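Local structure of carboxylase (Deinococcus radiodurans, 5H80) at residues A[249-254]-A[286-291]. The protein probably uses ATP and bicarbonate to carboxylate biotin, as the biotin carboxylase domain of a single-chain bacterial carboxylase. Numbering follows the deposited sequence.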
ATOM      1  N   VAL A 249      21.958  -8.405  16.174  1.00 22.80           N
ATOM      2  CA  VAL A 249      20.962  -9.035  15.420  1.00 22.95           C
ATOM      3  C   VAL A 249      19.589  -8.558  16.007  1.00 24.18           C
ATOM      4  O   VAL A 249      19.391  -8.242  17.219  1.00 25.91           O
ATOM      5  CB  VAL A 249      21.141 -10.612  15.413  1.00 24.68           C
ATOM      6  CG1 VAL A 249      22.399 -10.997  14.654  1.00 24.67           C
ATOM      7  CG2 VAL A 249      21.036 -11.178  16.832  1.00 26.28           C
ATOM      8  N   THR A 250      18.615  -8.572  15.097  1.00 25.99           N
ATOM      9  CA  THR A 250      17.238  -8.326  15.407  1.00 24.17           C
ATOM     10  C   THR A 250      16.311  -9.124  14.504  1.00 21.32           C
ATOM     11  O   THR A 250      16.766  -9.986  13.698  1.00 21.21           O
ATOM     12  CB  THR A 250      16.960  -6.816  15.361  1.00 25.25           C
ATOM     13  OG1 THR A 250      15.749  -6.501  16.031  1.00 25.05           O
ATOM     14  CG2 THR A 250      16.879  -6.349  13.902  1.00 24.08           C
ATOM     15  N   HIS A 251      15.006  -8.898  14.631  1.00 20.73           N
ATOM     16  CA  HIS A 251      13.986  -9.660  14.008  1.00 21.15           C
ATOM     17  C   HIS A 251      12.806  -8.755  13.605  1.00 22.43           C
ATOM     18  O   HIS A 251      12.594  -7.682  14.169  1.00 26.24           O
ATOM     19  CB  HIS A 251      13.532 -10.835  14.804  1.00 19.21           C
ATOM     20  CG  HIS A 251      12.682 -10.467  16.007  1.00 19.86           C
ATOM     21  ND1 HIS A 251      11.337 -10.233  15.954  1.00 23.47           N
ATOM     22  CD2 HIS A 251      13.049 -10.185  17.282  1.00 18.94           C
ATOM     23  CE1 HIS A 251      10.883  -9.931  17.182  1.00 21.72           C
ATOM     24  NE2 HIS A 251      11.917  -9.810  17.952  1.00 23.37           N
ATOM     25  N   LEU A 252      12.118  -9.204  12.606  1.00 22.35           N
ATOM     26  CA  LEU A 252      10.761  -8.670  12.163  1.00 19.63           C
ATOM     27  C   LEU A 252       9.659  -9.745  12.366  1.00 21.71           C
ATOM     28  O   LEU A 252       8.788  -9.929  11.483  1.00 21.01           O
ATOM     29  CB  LEU A 252      10.763  -8.042  10.764  1.00 21.96           C
ATOM     30  CG  LEU A 252      11.440  -6.711  10.544  1.00 23.96           C
ATOM     31  CD1 LEU A 252      10.927  -5.647  11.538  1.00 24.04           C
ATOM     32  CD2 LEU A 252      12.884  -6.951  10.622  1.00 24.51           C
ATOM     33  N   TRP A 253       9.721 -10.531  13.471  1.00 20.22           N
ATOM     34  CA  TRP A 253       8.748 -11.526  13.809  1.00 18.11           C
ATOM     35  C   TRP A 253       8.669 -12.627  12.738  1.00 21.83           C
ATOM     36  O   TRP A 253       9.656 -12.878  12.034  1.00 22.05           O
ATOM     37  CB  TRP A 253       7.324 -10.874  14.127  1.00 19.84           C
ATOM     38  CG  TRP A 253       7.476  -9.911  15.327  1.00 20.24           C
ATOM     39  CD1 TRP A 253       7.383 -10.201  16.652  1.00 21.70           C
ATOM     40  CD2 TRP A 253       7.615  -8.496  15.232  1.00 21.19           C
ATOM     41  NE1 TRP A 253       7.508  -9.057  17.390  1.00 23.34           N
ATOM     42  CE2 TRP A 253       7.677  -7.995  16.552  1.00 22.37           C
ATOM     43  CE3 TRP A 253       7.760  -7.594  14.125  1.00 21.13           C
ATOM     44  CZ2 TRP A 253       7.803  -6.604  16.820  1.00 22.11           C
ATOM     45  CZ3 TRP A 253       7.942  -6.189  14.424  1.00 22.26           C
ATOM     46  CH2 TRP A 253       7.889  -5.752  15.714  1.00 20.72           C
ATOM     47  N   GLU A 254       7.495 -13.186  12.531  1.00 20.57           N
ATOM     48  CA  GLU A 254       7.304 -14.377  11.774  1.00 21.10           C
ATOM     49  C   GLU A 254       6.449 -14.270  10.559  1.00 21.23           C
ATOM     50  O   GLU A 254       5.569 -13.384  10.427  1.00 22.19           O
ATOM     51  CB  GLU A 254       6.817 -15.522  12.650  1.00 21.31           C
ATOM     52  CG  GLU A 254       5.350 -15.711  12.968  1.00 22.26           C
ATOM     53  CD  GLU A 254       4.703 -14.586  13.800  1.00 24.59           C
ATOM     54  OE1 GLU A 254       5.464 -13.811  14.400  1.00 22.52           O
ATOM     55  OE2 GLU A 254       3.473 -14.627  13.813  1.00 23.20           O
ATOM     56  N   ALA A 286      15.248 -18.942  19.035  1.00 25.87           N
ATOM     57  CA  ALA A 286      16.053 -19.883  18.208  1.00 24.99           C
ATOM     58  C   ALA A 286      16.708 -19.219  17.014  1.00 26.36           C
ATOM     59  O   ALA A 286      17.933 -19.306  16.795  1.00 26.05           O
ATOM     60  CB  ALA A 286      15.236 -21.100  17.714  1.00 24.95           C
ATOM     61  N   ALA A 287      15.899 -18.427  16.224  1.00 21.48           N
ATOM     62  CA  ALA A 287      16.425 -17.738  15.113  1.00 24.54           C
ATOM     63  C   ALA A 287      17.513 -16.693  15.481  1.00 25.00           C
ATOM     64  O   ALA A 287      18.538 -16.564  14.832  1.00 23.59           O
ATOM     65  CB  ALA A 287      15.205 -17.133  14.371  1.00 22.37           C
ATOM     66  N   LEU A 288      17.287 -15.902  16.524  1.00 26.62           N
ATOM     67  CA  LEU A 288      18.250 -14.985  17.039  1.00 27.41           C
ATOM     68  C   LEU A 288      19.596 -15.591  17.523  1.00 28.43           C
ATOM     69  O   LEU A 288      20.614 -15.028  17.193  1.00 27.91           O
ATOM     70  CB  LEU A 288      17.640 -14.111  18.110  1.00 28.67           C
ATOM     71  CG  LEU A 288      16.529 -13.062  17.713  1.00 25.62           C
ATOM     72  CD1 LEU A 288      15.973 -12.434  18.958  1.00 26.16           C
ATOM     73  CD2 LEU A 288      17.045 -12.015  16.664  1.00 23.94           C
ATOM     74  N   GLN A 289      19.558 -16.774  18.138  1.00 30.15           N
ATOM     75  CA  GLN A 289      20.756 -17.596  18.557  1.00 30.34           C
ATOM     76  C   GLN A 289      21.572 -18.048  17.345  1.00 25.47           C
ATOM     77  O   GLN A 289      22.720 -17.743  17.316  1.00 27.98           O
ATOM     78  CB  GLN A 289      20.333 -18.872  19.284  1.00 28.11           C
ATOM     79  CG  GLN A 289      19.774 -18.661  20.679  1.00 31.04           C
ATOM     80  CD  GLN A 289      19.482 -19.979  21.341  1.00 33.37           C
ATOM     81  OE1 GLN A 289      18.344 -20.566  21.241  1.00 35.25           O
ATOM     82  NE2 GLN A 289      20.561 -20.573  21.874  1.00 35.86           N
ATOM     83  N   LEU A 290      20.934 -18.576  16.309  1.00 26.75           N
ATOM     84  CA  LEU A 290      21.575 -18.953  15.072  1.00 30.34           C
ATOM     85  C   LEU A 290      22.277 -17.761  14.437  1.00 29.33           C
ATOM     86  O   LEU A 290      23.427 -17.810  14.019  1.00 32.79           O
ATOM     87  CB  LEU A 290      20.545 -19.524  14.127  1.00 34.83           C
ATOM     88  CG  LEU A 290      20.031 -20.844  14.618  1.00 30.51           C
ATOM     89  CD1 LEU A 290      18.803 -21.240  13.838  1.00 29.98           C
ATOM     90  CD2 LEU A 290      21.100 -21.924  14.547  1.00 31.78           C
ATOM     91  N   ALA A 291      21.561 -16.634  14.356  1.00 28.07           N
ATOM     92  CA  ALA A 291      22.096 -15.472  13.636  1.00 27.14           C
ATOM     93  C   ALA A 291      23.281 -14.831  14.398  1.00 27.47           C
ATOM     94  O   ALA A 291      24.319 -14.424  13.850  1.00 26.72           O
ATOM     95  CB  ALA A 291      20.981 -14.415  13.608  1.00 25.80           C
TER
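Val249 straddles one turn of helix 277-293, a methyl on each of two residues. Its CG1 lies 3.8 Å from CB of Ala291, and its CG2 is 4.1 Å from CD2 of Leu288; the chi1 of -67° sets CG1 anti to the carbonyl carbon and splits the branches in this way. Leu288 forks as well: CD2 lies 3.6 Å from the backbone O of Thr250, while CD1 approaches CD2 of the His251 ring obliquely at 4.1 Å. Replacing Val249 by an alanine removes both methyls, which would probably cost the Ala291 methyl and Leu288 CD2 one apolar neighbour each and open a gap between strand and helix. The segment axes, 8.5 Å apart and inclined at 144°, describe a helix packed on strand 249-256, an edge strand of the chain's four-stranded antiparallel sheet in the ATP-binding region, consistent with an ATP-grasp fold. His251 is fixed in rotation by bonds at both ring nitrogens: ND1 accepts a hydrogen bond from Trp253 N at 3.0 Å, with an N-H...ND1 angle of 153° and the donor in the ring plane, and NE2 bonds to Pro358 O. His251 CE1 also lies over one face of the Trp253 ring, 3.4 Å above its plane and offset toward the rim. On Thr250, OG1 bonds to Ala355 O and Gln357 N.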